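Local coordinates for conserved domain protein (PDB 3PNN) that probably transfers a sugar from an activated nucleotide donor to an acceptor, forming a glycosidic linkage, at residues 125-138 with 264-276. Residues are numbered along the deposited sequence; the frame is centred on the assembly and turned at random.
Sequences DFYGRNGFEVLARK and VEVLDTTARWFGV
Phe-126 and Phe-274 form the antiparallel bridge at one end of a long contact in which the loop and helix after strand 118-122 run against strand 264-268 and the loop that leaves it. The case illustrates how a single hydrogen-bonded pair can join two loops when side chains on both sides of it also engage. Phe-126 N gives its hydrogen to Phe-274 O at 2.9 Å, and Phe-274 N returns one to Phe-126 O at 3.0 Å. The two side chains point the same way and their rings overlap face to face in an offset stack, centroids 4.0 Å apart and planes turned by only 11°. Phe-274 reaches this place because its CG sits between its own backbone N and carbonyl carbon (chi1 46°), and helix 282-294 packs against both rings. Beside the bridge, Trp-273 NE1 donates in the plane of its indole to Asp-125 OD1, 2.7 Å away, coming to the anti side of that oxygen from 31° out of the carboxylate plane. The other oxygen, OD2, is held by Asn-122, and both bind a glycerol. An acidic residue just past a central strand of this alpha/beta/alpha, Rossmann-like fold is consistent with a place in the donor-sugar pocket of such transferases; the glycerol, probably from the crystallisation liquor, may mark that cleft. Gly-128, the N-cap of helix 129-138, has a positive phi and runs close to the methyl of Ala-271, a place suited to glycine. Thr-269 OG1 accepts from Ala-271 N at 2.9 Å, an ST turn that turns the chain next to the first turn of the helix. Farther along, Val-134 CG2 meets Leu-267 CB, while Leu-267 CD1 lies against Lys-138 CB. Bent at chi2, the lysine carries NZ to Glu-265 OE1 in a 2.7 Å salt bridge, approaching that oxygen nearly along its C-O bond.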
ATOM      1  N   ASP A 125      -0.393  -6.966   3.708  1.00 26.17           N
ATOM      2  CA  ASP A 125       0.826  -6.715   4.487  1.00 25.94           C
ATOM      3  C   ASP A 125       0.464  -6.316   5.911  1.00 26.78           C
ATOM      4  O   ASP A 125      -0.526  -5.612   6.131  1.00 26.18           O
ATOM      5  CB  ASP A 125       1.682  -5.606   3.855  1.00 25.14           C
ATOM      6  CG  ASP A 125       2.395  -6.068   2.598  1.00 34.97           C
ATOM      7  OD1 ASP A 125       3.436  -6.740   2.706  1.00 38.61           O
ATOM      8  OD2 ASP A 125       1.894  -5.788   1.501  1.00 39.11           O
ATOM      9  N   PHE A 126       1.278  -6.759   6.868  1.00 22.99           N
ATOM     10  CA  PHE A 126       1.102  -6.389   8.266  1.00 23.04           C
ATOM     11  C   PHE A 126       2.011  -5.210   8.601  1.00 23.42           C
ATOM     12  O   PHE A 126       3.246  -5.322   8.564  1.00 25.88           O
ATOM     13  CB  PHE A 126       1.375  -7.593   9.189  1.00 26.15           C
ATOM     14  CG  PHE A 126       1.173  -7.301  10.656  1.00 23.41           C
ATOM     15  CD1 PHE A 126      -0.029  -7.630  11.294  1.00 24.17           C
ATOM     16  CD2 PHE A 126       2.190  -6.725  11.410  1.00 25.63           C
ATOM     17  CE1 PHE A 126      -0.215  -7.377  12.655  1.00 28.05           C
ATOM     18  CE2 PHE A 126       2.015  -6.463  12.775  1.00 29.22           C
ATOM     19  CZ  PHE A 126       0.811  -6.788  13.399  1.00 27.39           C
ATOM     20  N   TYR A 127       1.398  -4.075   8.928  1.00 23.01           N
ATOM     21  CA  TYR A 127       2.144  -2.832   9.129  1.00 20.19           C
ATOM     22  C   TYR A 127       2.492  -2.549  10.600  1.00 23.98           C
ATOM     23  O   TYR A 127       3.462  -1.850  10.892  1.00 25.55           O
ATOM     24  CB  TYR A 127       1.353  -1.674   8.538  1.00 20.03           C
ATOM     25  CG  TYR A 127       1.283  -1.736   7.031  1.00 22.73           C
ATOM     26  CD1 TYR A 127       2.335  -1.257   6.253  1.00 21.91           C
ATOM     27  CD2 TYR A 127       0.179  -2.296   6.381  1.00 23.30           C
ATOM     28  CE1 TYR A 127       2.291  -1.322   4.862  1.00 27.79           C
ATOM     29  CE2 TYR A 127       0.125  -2.354   4.986  1.00 21.82           C
ATOM     30  CZ  TYR A 127       1.184  -1.851   4.236  1.00 23.73           C
ATOM     31  OH  TYR A 127       1.151  -1.899   2.858  1.00 26.70           O
ATOM     32  N   GLY A 128       1.692  -3.085  11.518  1.00 25.28           N
ATOM     33  CA  GLY A 128       1.905  -2.882  12.944  1.00 24.11           C
ATOM     34  C   GLY A 128       1.185  -1.656  13.489  1.00 27.28           C
ATOM     35  O   GLY A 128       1.015  -0.656  12.797  1.00 23.55           O
ATOM     36  N   ARG A 129       0.767  -1.728  14.745  1.00 25.03           N
ATOM     37  CA  ARG A 129      -0.088  -0.692  15.318  1.00 22.39           C
ATOM     38  C   ARG A 129       0.497   0.709  15.236  1.00 22.57           C
ATOM     39  O   ARG A 129      -0.216   1.656  14.897  1.00 24.90           O
ATOM     40  CB  ARG A 129      -0.412  -1.020  16.770  1.00 23.57           C
ATOM     41  CG  ARG A 129      -1.379  -0.046  17.400  1.00 26.92           C
ATOM     42  CD  ARG A 129      -1.820  -0.593  18.765  1.00 34.84           C
ATOM     43  NE  ARG A 129      -2.753   0.304  19.435  1.00 50.63           N
ATOM     44  CZ  ARG A 129      -3.159   0.142  20.692  1.00 55.17           C
ATOM     45  NH1 ARG A 129      -2.691  -0.876  21.407  1.00 55.59           N
ATOM     46  NH2 ARG A 129      -4.017   1.004  21.234  1.00 47.48           N
ATOM     47  N   ASN A 130       1.779   0.865  15.561  1.00 21.83           N
ATOM     48  CA  ASN A 130       2.366   2.204  15.555  1.00 25.53           C
ATOM     49  C   ASN A 130       2.453   2.856  14.164  1.00 24.56           C
ATOM     50  O   ASN A 130       2.501   4.090  14.055  1.00 24.04           O
ATOM     51  CB  ASN A 130       3.730   2.219  16.249  1.00 25.34           C
ATOM     52  CG  ASN A 130       4.217   3.618  16.510  1.00 30.49           C
ATOM     53  OD1 ASN A 130       3.674   4.332  17.361  1.00 32.21           O
ATOM     54  ND2 ASN A 130       5.231   4.026  15.774  1.00 22.74           N
ATOM     55  N   GLY A 131       2.471   2.033  13.111  1.00 23.52           N
ATOM     56  CA  GLY A 131       2.392   2.537  11.748  1.00 23.88           C
ATOM     57  C   GLY A 131       1.098   3.303  11.551  1.00 25.62           C
ATOM     58  O   GLY A 131       1.090   4.434  11.062  1.00 24.63           O
ATOM     59  N   PHE A 132      -0.019   2.684  11.927  1.00 21.44           N
ATOM     60  CA  PHE A 132      -1.304   3.391  11.889  1.00 23.91           C
ATOM     61  C   PHE A 132      -1.359   4.604  12.807  1.00 22.92           C
ATOM     62  O   PHE A 132      -1.973   5.619  12.461  1.00 23.70           O
ATOM     63  CB  PHE A 132      -2.459   2.428  12.188  1.00 22.10           C
ATOM     64  CG  PHE A 132      -2.610   1.370  11.149  1.00 24.28           C
ATOM     65  CD1 PHE A 132      -3.328   1.627   9.990  1.00 22.53           C
ATOM     66  CD2 PHE A 132      -1.966   0.145  11.288  1.00 23.85           C
ATOM     67  CE1 PHE A 132      -3.449   0.665   9.005  1.00 23.01           C
ATOM     68  CE2 PHE A 132      -2.083  -0.825  10.312  1.00 25.21           C
ATOM     69  CZ  PHE A 132      -2.824  -0.566   9.158  1.00 22.40           C
ATOM     70  N   GLU A 133      -0.736   4.517  13.982  1.00 22.66           N
ATOM     71  CA  GLU A 133      -0.752   5.653  14.912  1.00 23.56           C
ATOM     72  C   GLU A 133      -0.022   6.884  14.388  1.00 25.71           C
ATOM     73  O   GLU A 133      -0.552   7.995  14.453  1.00 22.42           O
ATOM     74  CB  GLU A 133      -0.182   5.260  16.289  1.00 20.60           C
ATOM     75  CG  GLU A 133      -1.061   4.218  17.005  1.00 25.72           C
ATOM     76  CD  GLU A 133      -0.435   3.716  18.304  1.00 38.99           C
ATOM     77  OE1 GLU A 133       0.810   3.599  18.385  1.00 38.10           O
ATOM     78  OE2 GLU A 133      -1.201   3.433  19.241  1.00 37.43           O
ATOM     79  N   VAL A 134       1.192   6.710  13.876  1.00 22.25           N
ATOM     80  CA  VAL A 134       1.920   7.886  13.386  1.00 24.11           C
ATOM     81  C   VAL A 134       1.240   8.447  12.138  1.00 24.97           C
ATOM     82  O   VAL A 134       1.204   9.665  11.922  1.00 24.00           O
ATOM     83  CB  VAL A 134       3.419   7.596  13.093  1.00 26.60           C
ATOM     84  CG1 VAL A 134       4.143   7.192  14.397  1.00 26.71           C
ATOM     85  CG2 VAL A 134       3.575   6.531  12.002  1.00 26.58           C
ATOM     86  N   LEU A 135       0.676   7.558  11.328  1.00 21.16           N
ATOM     87  CA  LEU A 135       0.030   7.995  10.083  1.00 21.42           C
ATOM     88  C   LEU A 135      -1.247   8.786  10.352  1.00 24.35           C
ATOM     89  O   LEU A 135      -1.476   9.863   9.768  1.00 22.24           O
ATOM     90  CB  LEU A 135      -0.266   6.784   9.195  1.00 19.77           C
ATOM     91  CG  LEU A 135      -0.813   7.013   7.781  1.00 23.75           C
ATOM     92  CD1 LEU A 135       0.056   8.001   7.028  1.00 24.02           C
ATOM     93  CD2 LEU A 135      -0.842   5.652   7.091  1.00 22.15           C
ATOM     94  N   ALA A 136      -2.087   8.256  11.234  1.00 24.27           N
ATOM     95  CA  ALA A 136      -3.310   8.959  11.584  1.00 25.97           C
ATOM     96  C   ALA A 136      -2.987  10.337  12.171  1.00 29.62           C
ATOM     97  O   ALA A 136      -3.627  11.338  11.835  1.00 24.51           O
ATOM     98  CB  ALA A 136      -4.143   8.127  12.572  1.00 25.47           C
ATOM     99  N   ARG A 137      -2.003  10.394  13.064  1.00 25.44           N
ATOM    100  CA  ARG A 137      -1.651  11.669  13.673  1.00 24.30           C
ATOM    101  C   ARG A 137      -1.231  12.692  12.610  1.00 24.41           C
ATOM    102  O   ARG A 137      -1.643  13.851  12.652  1.00 26.28           O
ATOM    103  CB  ARG A 137      -0.534  11.504  14.707  1.00 26.17           C
ATOM    104  CG  ARG A 137      -0.186  12.817  15.392  1.00 29.77           C
ATOM    105  CD  ARG A 137       0.794  12.627  16.538  1.00 28.84           C
ATOM    106  NE  ARG A 137       2.100  12.149  16.094  1.00 30.62           N
ATOM    107  CZ  ARG A 137       3.128  11.952  16.923  1.00 37.72           C
ATOM    108  NH1 ARG A 137       2.989  12.200  18.219  1.00 31.72           N
ATOM    109  NH2 ARG A 137       4.293  11.528  16.465  1.00 35.99           N
ATOM    110  N   LYS A 138      -0.390  12.276  11.673  1.00 22.62           N
ATOM    111  CA  LYS A 138       0.073  13.183  10.625  1.00 22.28           C
ATOM    112  C   LYS A 138      -1.081  13.628   9.711  1.00 24.48           C
ATOM    113  O   LYS A 138      -1.186  14.812   9.369  1.00 23.84           O
ATOM    114  CB  LYS A 138       1.200  12.530   9.811  1.00 25.20           C
ATOM    115  CG  LYS A 138       1.694  13.349   8.601  1.00 25.35           C
ATOM    116  CD  LYS A 138       2.490  14.589   9.002  1.00 26.78           C
ATOM    117  CE  LYS A 138       2.937  15.334   7.720  1.00 31.37           C
ATOM    118  NZ  LYS A 138       3.865  16.463   8.026  1.00 35.52           N
ATOM    119  N   VAL A 264       7.087  15.092   1.005  1.00 28.73           N
ATOM    120  CA  VAL A 264       6.606  13.884   1.654  1.00 27.14           C
ATOM    121  C   VAL A 264       7.437  13.703   2.915  1.00 25.16           C
ATOM    122  O   VAL A 264       8.645  13.505   2.830  1.00 26.29           O
ATOM    123  CB  VAL A 264       6.770  12.639   0.743  1.00 29.75           C
ATOM    124  CG1 VAL A 264       6.305  11.371   1.479  1.00 26.45           C
ATOM    125  CG2 VAL A 264       5.992  12.817  -0.585  1.00 29.80           C
ATOM    126  N   GLU A 265       6.807  13.798   4.080  1.00 26.22           N
ATOM    127  CA  GLU A 265       7.540  13.542   5.320  1.00 23.76           C
ATOM    128  C   GLU A 265       7.598  12.042   5.570  1.00 23.78           C
ATOM    129  O   GLU A 265       6.579  11.348   5.481  1.00 25.09           O
ATOM    130  CB  GLU A 265       6.902  14.246   6.530  1.00 27.39           C
ATOM    131  CG  GLU A 265       7.613  13.855   7.850  1.00 30.19           C
ATOM    132  CD  GLU A 265       7.021  14.505   9.107  1.00 36.48           C
ATOM    133  OE1 GLU A 265       5.995  15.208   9.016  1.00 37.33           O
ATOM    134  OE2 GLU A 265       7.599  14.310  10.199  1.00 34.04           O
ATOM    135  N   VAL A 266       8.785  11.539   5.890  1.00 25.09           N
ATOM    136  CA  VAL A 266       8.951  10.119   6.184  1.00 25.86           C
ATOM    137  C   VAL A 266       8.822   9.896   7.695  1.00 27.40           C
ATOM    138  O   VAL A 266       9.607  10.440   8.479  1.00 26.29           O
ATOM    139  CB  VAL A 266      10.315   9.581   5.695  1.00 27.82           C
ATOM    140  CG1 VAL A 266      10.463   8.085   6.050  1.00 29.13           C
ATOM    141  CG2 VAL A 266      10.462   9.788   4.193  1.00 30.03           C
ATOM    142  N   LEU A 267       7.825   9.114   8.099  1.00 23.54           N
ATOM    143  CA  LEU A 267       7.541   8.901   9.516  1.00 28.64           C
ATOM    144  C   LEU A 267       8.234   7.622   9.957  1.00 25.36           C
ATOM    145  O   LEU A 267       7.932   6.548   9.455  1.00 27.09           O
ATOM    146  CB  LEU A 267       6.029   8.798   9.740  1.00 25.64           C
ATOM    147  CG  LEU A 267       5.212   9.950   9.129  1.00 27.76           C
ATOM    148  CD1 LEU A 267       3.718   9.609   9.118  1.00 25.92           C
ATOM    149  CD2 LEU A 267       5.449  11.255   9.895  1.00 28.64           C
ATOM    150  N   ASP A 268       9.175   7.737  10.890  1.00 29.74           N
ATOM    151  CA  ASP A 268       9.973   6.577  11.296  1.00 27.85           C
ATOM    152  C   ASP A 268       9.285   5.772  12.404  1.00 30.45           C
ATOM    153  O   ASP A 268       9.615   5.918  13.576  1.00 38.00           O
ATOM    154  CB  ASP A 268      11.372   7.033  11.751  1.00 34.48           C
ATOM    155  CG  ASP A 268      12.369   5.869  11.875  1.00 40.40           C
ATOM    156  OD1 ASP A 268      12.016   4.716  11.532  1.00 38.01           O
ATOM    157  OD2 ASP A 268      13.519   6.117  12.310  1.00 38.19           O
ATOM    158  N   THR A 269       8.350   4.910  12.034  1.00 28.59           N
ATOM    159  CA  THR A 269       7.586   4.154  13.033  1.00 27.43           C
ATOM    160  C   THR A 269       8.454   3.167  13.799  1.00 27.40           C
ATOM    161  O   THR A 269       9.484   2.715  13.297  1.00 29.60           O
ATOM    162  CB  THR A 269       6.404   3.389  12.372  1.00 24.88           C
ATOM    163  OG1 THR A 269       5.663   2.686  13.377  1.00 28.76           O
ATOM    164  CG2 THR A 269       6.921   2.383  11.343  1.00 23.45           C
ATOM    165  N   THR A 270       8.043   2.835  15.023  1.00 26.74           N
ATOM    166  CA  THR A 270       8.663   1.737  15.773  1.00 26.04           C
ATOM    167  C   THR A 270       8.029   0.391  15.411  1.00 28.69           C
ATOM    168  O   THR A 270       8.497  -0.661  15.847  1.00 27.66           O
ATOM    169  CB  THR A 270       8.522   1.937  17.300  1.00 28.64           C
ATOM    170  OG1 THR A 270       7.151   2.219  17.625  1.00 29.33           O
ATOM    171  CG2 THR A 270       9.417   3.096  17.771  1.00 26.53           C
ATOM    172  N   ALA A 271       6.948   0.418  14.635  1.00 25.95           N
ATOM    173  CA  ALA A 271       6.313  -0.823  14.219  1.00 24.31           C
ATOM    174  C   ALA A 271       7.250  -1.627  13.319  1.00 26.63           C
ATOM    175  O   ALA A 271       8.116  -1.074  12.640  1.00 26.55           O
ATOM    176  CB  ALA A 271       4.976  -0.546  13.481  1.00 23.71           C
ATOM    177  N   ARG A 272       7.050  -2.935  13.296  1.00 27.13           N
ATOM    178  CA  ARG A 272       7.775  -3.808  12.378  1.00 27.61           C
ATOM    179  C   ARG A 272       6.815  -4.493  11.397  1.00 28.67           C
ATOM    180  O   ARG A 272       5.818  -5.088  11.809  1.00 29.13           O
ATOM    181  CB  ARG A 272       8.543  -4.855  13.178  1.00 33.76           C
ATOM    182  CG  ARG A 272       9.628  -4.249  14.065  1.00 36.65           C
ATOM    183  CD  ARG A 272      10.904  -4.093  13.271  1.00 39.79           C
ATOM    184  NE  ARG A 272      11.396  -5.416  12.890  1.00 57.59           N
ATOM    185  CZ  ARG A 272      12.325  -6.098  13.559  1.00 62.98           C
ATOM    186  NH1 ARG A 272      12.690  -7.305  13.139  1.00 59.23           N
ATOM    187  NH2 ARG A 272      12.894  -5.571  14.640  1.00 54.90           N
ATOM    188  N   TRP A 273       7.147  -4.416  10.109  1.00 23.64           N
ATOM    189  CA  TRP A 273       6.375  -5.036   9.042  1.00 24.53           C
ATOM    190  C   TRP A 273       6.578  -6.548   9.042  1.00 31.50           C
ATOM    191  O   TRP A 273       7.662  -7.045   9.348  1.00 28.52           O
ATOM    192  CB  TRP A 273       6.825  -4.478   7.686  1.00 23.87           C
ATOM    193  CG  TRP A 273       6.340  -5.291   6.494  1.00 26.82           C
ATOM    194  CD1 TRP A 273       5.206  -5.086   5.770  1.00 32.29           C
ATOM    195  CD2 TRP A 273       6.996  -6.423   5.901  1.00 29.22           C
ATOM    196  NE1 TRP A 273       5.101  -6.030   4.769  1.00 30.62           N
ATOM    197  CE2 TRP A 273       6.189  -6.862   4.831  1.00 31.57           C
ATOM    198  CE3 TRP A 273       8.180  -7.113   6.181  1.00 36.19           C
ATOM    199  CZ2 TRP A 273       6.533  -7.953   4.031  1.00 31.12           C
ATOM    200  CZ3 TRP A 273       8.521  -8.197   5.389  1.00 36.52           C
ATOM    201  CH2 TRP A 273       7.692  -8.612   4.333  1.00 33.47           C
ATOM    202  N   PHE A 274       5.531  -7.280   8.706  1.00 27.53           N
ATOM    203  CA  PHE A 274       5.749  -8.615   8.163  1.00 30.79           C
ATOM    204  C   PHE A 274       4.710  -9.021   7.130  1.00 28.66           C
ATOM    205  O   PHE A 274       3.657  -8.404   7.001  1.00 26.08           O
ATOM    206  CB  PHE A 274       5.937  -9.681   9.232  1.00 33.38           C
ATOM    207  CG  PHE A 274       4.953  -9.620  10.334  1.00 35.83           C
ATOM    208  CD1 PHE A 274       3.731 -10.280  10.227  1.00 42.96           C
ATOM    209  CD2 PHE A 274       5.254  -8.937  11.509  1.00 37.85           C
ATOM    210  CE1 PHE A 274       2.806 -10.248  11.276  1.00 44.53           C
ATOM    211  CE2 PHE A 274       4.340  -8.899  12.555  1.00 41.99           C
ATOM    212  CZ  PHE A 274       3.114  -9.554  12.439  1.00 42.98           C
ATOM    213  N   GLY A 275       5.039 -10.056   6.376  1.00 28.30           N
ATOM    214  CA  GLY A 275       4.233 -10.436   5.242  1.00 32.81           C
ATOM    215  C   GLY A 275       4.812 -11.687   4.636  1.00 33.88           C
ATOM    216  O   GLY A 275       5.944 -12.081   4.939  1.00 28.39           O
ATOM    217  N   VAL A 276       4.019 -12.328   3.790  1.00 30.52           N
ATOM    218  CA  VAL A 276       4.423 -13.586   3.192  1.00 35.97           C
ATOM    219  C   VAL A 276       4.889 -13.307   1.776  1.00 38.13           C
ATOM    220  O   VAL A 276       4.071 -13.116   0.881  1.00 39.20           O
ATOM    221  CB  VAL A 276       3.251 -14.584   3.172  1.00 33.56           C
ATOM    222  CG1 VAL A 276       3.659 -15.908   2.486  1.00 34.03           C
ATOM    223  CG2 VAL A 276       2.735 -14.836   4.576  1.00 31.20           C
TER